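Local structure of periplasmic binding protein (4PAG) at residues 28-33 with 117-122; 22-27 with 91-96. The protein is a periplasmic solute-binding protein that probably captures a ligand for an ABC transporter and here holds a histidine in its pocket. One frame throughout, in Å; residues are numbered along the deposited sequence.

Contact 1 of 2, residues 28-33 with 117-122; sequences PPISFM and LKVNID
Pro29 and Ile121 make the tight end of this contact: CB of the proline ring meets CD1 of the isoleucine at 3.5 Å, closer than usual for two carbons. The chain of Ile121 comes to the helix because its CG1 sits between the backbone N and the carbonyl carbon (chi1 51°), with CD1 carried onward nearly straight. The same methyl also has Ile30 CD1 near it, at 4.4 Å. One residue further along the helix, and two back along the other segment, Ile30 and Val119 meet tip to tip, CD1 of the isoleucine stopping 3.7 Å from CG2 of the valine.

Across the two segments the fit is looser at Met33, a selenomethionine. Its CG is anti to the backbone N (chi1 -179°), and a bend at the last torsion places CE 4.2 Å from Val119 CG2 and equally far from Ile121 CG2; the Met33 and Ile121 side chains pass one another running opposite ways. Val130 and Phe131 of helix 127-138 touch Met33 as well, while Trp96 touches both Pro29 and Ile121.

The other side of residues 117-122 turns from the helix. Lys118 and Asn120 both direct their side chains away from it; Asn120 is exposed, and its OD1 takes a weak hydrogen bond from Asp122 N, 3.5 Å long. Asp122 OD1 is hydrogen-bonded to Trp96 NE1 and OD2 to Thr98 OG1.

Helix 28-37 thus lies against the end of the outermost strand 116-119 of a parallel three-stranded sheet, in the layered alpha/beta packing of a periplasmic binding protein. Every atom pair that joins the two segments is carbon on carbon, which implies that their fit depends on shape and burial, while Ser31 and Asp122 make their hydrogen bonds with residues outside the two segments.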
loop_
_atom_site.group_PDB
_atom_site.type_symbol
_atom_site.label_atom_id
_atom_site.label_comp_id
_atom_site.label_asym_id
_atom_site.label_seq_id
_atom_site.Cartn_x
_atom_site.Cartn_y
_atom_site.Cartn_z
ATOM N N PRO A 28 9.196 1.825 0.852
ATOM C CA PRO A 28 8.146 2.677 0.296
ATOM C C PRO A 28 6.856 2.808 1.135
ATOM O O PRO A 28 6.304 3.902 1.199
ATOM C CB PRO A 28 7.877 2.044 -1.076
ATOM C CG PRO A 28 9.183 1.441 -1.454
ATOM C CD PRO A 28 9.720 0.887 -0.162
ATOM N N PRO A 29 6.384 1.722 1.793
ATOM C CA PRO A 29 5.202 1.924 2.647
ATOM C C PRO A 29 5.400 3.063 3.660
ATOM O O PRO A 29 4.464 3.824 3.953
ATOM C CB PRO A 29 5.073 0.585 3.392
ATOM C CG PRO A 29 5.790 -0.405 2.547
ATOM C CD PRO A 29 6.904 0.349 1.891
ATOM N N ILE A 30 6.620 3.177 4.174
ATOM C CA ILE A 30 6.946 4.184 5.183
ATOM C C ILE A 30 7.194 5.552 4.562
ATOM O O ILE A 30 6.652 6.557 5.022
ATOM C CB ILE A 30 8.196 3.799 5.999
ATOM C CG1 ILE A 30 8.120 2.351 6.503
ATOM C CG2 ILE A 30 8.390 4.781 7.148
ATOM C CD1 ILE A 30 6.922 2.030 7.377
ATOM N N SER A 31 8.031 5.589 3.531
ATOM C CA SER A 31 8.319 6.824 2.823
ATOM C C SER A 31 7.046 7.470 2.263
ATOM O O SER A 31 6.878 8.675 2.388
ATOM C CB SER A 31 9.345 6.574 1.716
ATOM O OG SER A 31 10.552 6.118 2.311
ATOM N N PHE A 32 6.148 6.674 1.674
ATOM C CA PHE A 32 4.890 7.215 1.135
ATOM C C PHE A 32 4.036 7.848 2.237
ATOM O O PHE A 32 3.418 8.886 2.036
ATOM C CB PHE A 32 4.078 6.123 0.413
ATOM C CG PHE A 32 4.647 5.675 -0.916
ATOM C CD1 PHE A 32 5.903 6.066 -1.361
ATOM C CD2 PHE A 32 3.907 4.809 -1.716
ATOM C CE1 PHE A 32 6.394 5.623 -2.586
ATOM C CE2 PHE A 32 4.395 4.364 -2.939
ATOM C CZ PHE A 32 5.641 4.764 -3.372
HETATM N N MSE A 33 4.010 7.222 3.405
HETATM C CA MSE A 33 3.219 7.709 4.540
HETATM C C MSE A 33 3.802 8.983 5.112
HETATM O O MSE A 33 3.070 9.920 5.456
HETATM C CB MSE A 33 3.179 6.588 5.574
HETATM C CG MSE A 33 2.370 6.953 6.808
HETATM SE SE MSE A 33 1.930 5.302 7.796
HETATM C CE MSE A 33 3.648 4.356 7.738
ATOM N N LEU A 117 12.867 3.731 14.824
ATOM C CA LEU A 117 11.592 3.245 15.325
ATOM C C LEU A 117 11.014 2.336 14.275
ATOM O O LEU A 117 11.386 2.426 13.107
ATOM C CB LEU A 117 10.631 4.405 15.556
ATOM C CG LEU A 117 11.214 5.602 16.313
ATOM C CD1 LEU A 117 10.186 6.712 16.443
ATOM C CD2 LEU A 117 11.723 5.174 17.677
ATOM N N LYS A 118 10.100 1.467 14.678
ATOM C CA LYS A 118 9.408 0.624 13.723
ATOM C C LYS A 118 7.906 0.702 13.931
ATOM O O LYS A 118 7.434 0.878 15.058
ATOM C CB LYS A 118 9.920 -0.819 13.796
ATOM C CG LYS A 118 9.632 -1.591 15.075
ATOM C CD LYS A 118 10.327 -2.942 14.973
ATOM C CE LYS A 118 9.755 -3.983 15.914
ATOM N NZ LYS A 118 10.404 -3.946 17.243
ATOM N N VAL A 119 7.164 0.580 12.834
ATOM C CA VAL A 119 5.712 0.666 12.880
ATOM C C VAL A 119 5.085 -0.551 12.208
ATOM O O VAL A 119 5.571 -1.034 11.182
ATOM C CB VAL A 119 5.194 1.975 12.240
ATOM C CG1 VAL A 119 5.772 3.181 12.974
ATOM C CG2 VAL A 119 5.534 2.050 10.760
ATOM N N ASN A 120 4.010 -1.042 12.812
ATOM C CA ASN A 120 3.336 -2.242 12.357
ATOM C C ASN A 120 2.126 -1.884 11.496
ATOM O O ASN A 120 1.082 -1.495 12.012
ATOM C CB ASN A 120 2.918 -3.086 13.563
ATOM C CG ASN A 120 2.404 -4.453 13.165
ATOM O OD1 ASN A 120 2.056 -4.687 12.012
ATOM N ND2 ASN A 120 2.358 -5.362 14.119
ATOM N N ILE A 121 2.265 -2.047 10.187
ATOM C CA ILE A 121 1.231 -1.610 9.241
ATOM C C ILE A 121 0.608 -2.748 8.435
ATOM O O ILE A 121 -0.129 -2.504 7.478
ATOM C CB ILE A 121 1.796 -0.575 8.254
ATOM C CG1 ILE A 121 3.092 -1.093 7.621
ATOM C CG2 ILE A 121 2.039 0.735 8.975
ATOM C CD1 ILE A 121 3.459 -0.413 6.325
ATOM N N ASP A 122 0.888 -3.987 8.812
ATOM C CA ASP A 122 0.411 -5.118 8.025
ATOM C C ASP A 122 -1.117 -5.224 8.046
ATOM O O ASP A 122 -1.742 -5.427 7.004
ATOM C CB ASP A 122 1.081 -6.404 8.485
ATOM C CG ASP A 122 2.533 -6.513 8.004
ATOM O OD1 ASP A 122 3.010 -5.659 7.209
ATOM O OD2 ASP A 122 3.202 -7.465 8.421
#

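Contact 2 of 2, residues 22-27 with 91-96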
loop_
_atom_site.group_PDB
_atom_site.type_symbol
_atom_site.label_atom_id
_atom_site.label_comp_id
_atom_site.label_asym_id
_atom_site.label_seq_id
_atom_site.Cartn_x
_atom_site.Cartn_y
_atom_site.Cartn_z
ATOM N N ARG A 22 15.192 16.092 9.622
ATOM C CA ARG A 22 15.686 15.120 8.639
ATOM C C ARG A 22 15.188 13.734 9.036
ATOM O O ARG A 22 15.420 13.294 10.156
ATOM C CB ARG A 22 17.221 15.130 8.587
ATOM C CG ARG A 22 17.843 16.498 8.326
ATOM C CD ARG A 22 19.367 16.436 8.269
ATOM N NE ARG A 22 19.847 15.665 7.117
ATOM C CZ ARG A 22 19.926 16.121 5.861
ATOM N NH1 ARG A 22 19.565 17.366 5.554
ATOM N NH2 ARG A 22 20.372 15.322 4.897
ATOM N N ILE A 23 14.500 13.051 8.128
ATOM C CA ILE A 23 13.925 11.743 8.436
ATOM C C ILE A 23 14.084 10.826 7.231
ATOM O O ILE A 23 14.192 11.292 6.106
ATOM C CB ILE A 23 12.436 11.874 8.855
ATOM C CG1 ILE A 23 11.914 10.586 9.496
ATOM C CG2 ILE A 23 11.550 12.255 7.672
ATOM C CD1 ILE A 23 10.608 10.774 10.252
ATOM N N TYR A 24 14.124 9.527 7.481
ATOM C CA TYR A 24 14.252 8.532 6.428
ATOM C C TYR A 24 13.322 7.369 6.748
ATOM O O TYR A 24 13.270 6.905 7.885
ATOM C CB TYR A 24 15.710 8.074 6.329
ATOM C CG TYR A 24 15.959 6.862 5.460
ATOM C CD1 TYR A 24 15.848 6.928 4.076
ATOM C CD2 TYR A 24 16.324 5.644 6.030
ATOM C CE1 TYR A 24 16.078 5.806 3.284
ATOM C CE2 TYR A 24 16.562 4.526 5.249
ATOM C CZ TYR A 24 16.439 4.611 3.873
ATOM O OH TYR A 24 16.680 3.484 3.099
ATOM N N GLY A 25 12.567 6.934 5.745
ATOM C CA GLY A 25 11.732 5.747 5.859
ATOM C C GLY A 25 12.444 4.566 5.236
ATOM O O GLY A 25 13.064 4.703 4.189
ATOM N N SER A 26 12.338 3.407 5.878
ATOM C CA SER A 26 13.112 2.221 5.494
ATOM C C SER A 26 12.646 1.550 4.192
ATOM O O SER A 26 13.384 0.760 3.600
ATOM C CB SER A 26 13.073 1.200 6.635
ATOM O OG SER A 26 11.811 0.546 6.696
ATOM N N ALA A 27 11.423 1.853 3.766
ATOM C CA ALA A 27 10.822 1.218 2.604
ATOM C C ALA A 27 9.648 2.064 2.096
ATOM O O ALA A 27 9.145 2.912 2.823
ATOM C CB ALA A 27 10.347 -0.176 2.970
ATOM N N ASP A 91 17.680 12.504 11.521
ATOM C CA ASP A 91 17.490 12.522 12.987
ATOM C C ASP A 91 16.928 11.191 13.490
ATOM O O ASP A 91 17.210 10.759 14.606
ATOM C CB ASP A 91 16.548 13.656 13.405
ATOM C CG ASP A 91 17.064 15.032 13.005
ATOM O OD1 ASP A 91 18.278 15.268 13.133
ATOM O OD2 ASP A 91 16.255 15.880 12.562
ATOM N N VAL A 92 16.112 10.550 12.661
ATOM C CA VAL A 92 15.515 9.269 13.014
ATOM C C VAL A 92 15.193 8.494 11.733
ATOM O O VAL A 92 14.984 9.096 10.675
ATOM C CB VAL A 92 14.257 9.473 13.896
ATOM C CG1 VAL A 92 13.137 10.136 13.107
ATOM C CG2 VAL A 92 13.791 8.160 14.507
ATOM N N ILE A 93 15.203 7.168 11.836
ATOM C CA ILE A 93 14.789 6.282 10.750
ATOM C C ILE A 93 13.524 5.559 11.209
ATOM O O ILE A 93 13.460 5.062 12.327
ATOM C CB ILE A 93 15.883 5.246 10.413
ATOM C CG1 ILE A 93 17.144 5.956 9.909
ATOM C CG2 ILE A 93 15.384 4.241 9.373
ATOM C CD1 ILE A 93 18.337 5.041 9.739
ATOM N N ILE A 94 12.513 5.537 10.352
ATOM C CA ILE A 94 11.284 4.831 10.628
ATOM C C ILE A 94 11.287 3.571 9.772
ATOM O O ILE A 94 11.445 3.652 8.557
ATOM C CB ILE A 94 10.047 5.680 10.276
ATOM C CG1 ILE A 94 10.106 7.068 10.935
ATOM C CG2 ILE A 94 8.783 4.949 10.682
ATOM C CD1 ILE A 94 10.134 7.060 12.450
ATOM N N THR A 95 11.117 2.414 10.404
ATOM C CA THR A 95 11.145 1.145 9.685
ATOM C C THR A 95 9.808 0.411 9.671
ATOM O O THR A 95 8.889 0.715 10.439
ATOM C CB THR A 95 12.232 0.195 10.226
ATOM O OG1 THR A 95 11.811 -0.391 11.461
ATOM C CG2 THR A 95 13.533 0.931 10.437
ATOM N N TRP A 96 9.735 -0.567 8.772
ATOM C CA TRP A 96 8.565 -1.419 8.585
ATOM C C TRP A 96 8.680 -2.642 9.509
ATOM O O TRP A 96 9.581 -3.455 9.357
ATOM C CB TRP A 96 8.523 -1.798 7.103
ATOM C CG TRP A 96 7.397 -2.637 6.611
ATOM C CD1 TRP A 96 6.309 -3.080 7.304
ATOM C CD2 TRP A 96 7.237 -3.100 5.270
ATOM N NE1 TRP A 96 5.495 -3.818 6.475
ATOM C CE2 TRP A 96 6.048 -3.847 5.223
ATOM C CE3 TRP A 96 8.009 -2.982 4.111
ATOM C CZ2 TRP A 96 5.595 -4.457 4.052
ATOM C CZ3 TRP A 96 7.559 -3.584 2.945
ATOM C CH2 TRP A 96 6.366 -4.320 2.929
#
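Ser26 and Asp91 reach the opposing segment through their first torsions. In Ser26, OG stands between the backbone N and the carbonyl carbon (chi1 75°), from where it accepts a bent bond from Trp96 N at 3.1 Å. In Asp91, CG is anti to the carbonyl carbon (chi1 -60°), and OD2 is met by Arg22 N at 3.1 Å from above the carboxylate plane. Asp91 N answers with a bond to Arg22 O, so this pair is gripped twice; OD2 also receives Thr21 N. An alanine in place of Asp91 would probably leave the backbone N-H groups of Thr21 and Arg22 without this acceptor, with the bond from Asp91 N to Arg22 O still present.

Between these ends the strands run parallel. Tyr24 O takes Ile94 N at 2.9 Å and Ser26 N gives to Ile94 O at 2.8 Å, whereas the bond from Tyr24 N to Val92 O is weak.

Side chains then pair by face. On one, Tyr24 and Ile93 project alongside each other: CD2 of the ring is 3.7 Å from Ile93 CG2, and Ile93 CG1 sits at the ring edge. The tyrosine hydroxyl continues to Gly72 O, and helix 99-112 covers this side, touching Ile93 and Thr95. On the other, Ile23 runs alongside Val92, while its CD1 reaches Ile94 CG1 at 3.8 Å; Ile34 and Ile30 of helix 28-37 close over Ile23 and Ile94. Beyond the strand, Ala27 CB touches Trp96 CE3 and occupies the N-cap position of that helix.

Strand 23-25 flanking the central strand 92-96, with helices on both faces, is characteristic of the parallel alpha/beta sandwich in a lobe of periplasmic binding proteins.

Contacts 1 and 2 share one parallel sheet, and strand 23-25 leads directly into helix 28-37, so a single run of chain first forms the outermost of the three parallel strands and then packs on the sheet's face. Both are largely buried; contact 1 lies nearer the chain's centre, whereas contact 2 extends outward to exposed Arg22. Chemistry follows place: within the sheet, contact 2 relies on backbone bonds, with a side-chain acceptor at each end and side chains layered above and below, and between layers, contact 1 relies on apolar contact alone. Strand 92-96 bridges them, with Leu117 probably bonding through its N to Ile93 O and through its O to Thr95 N.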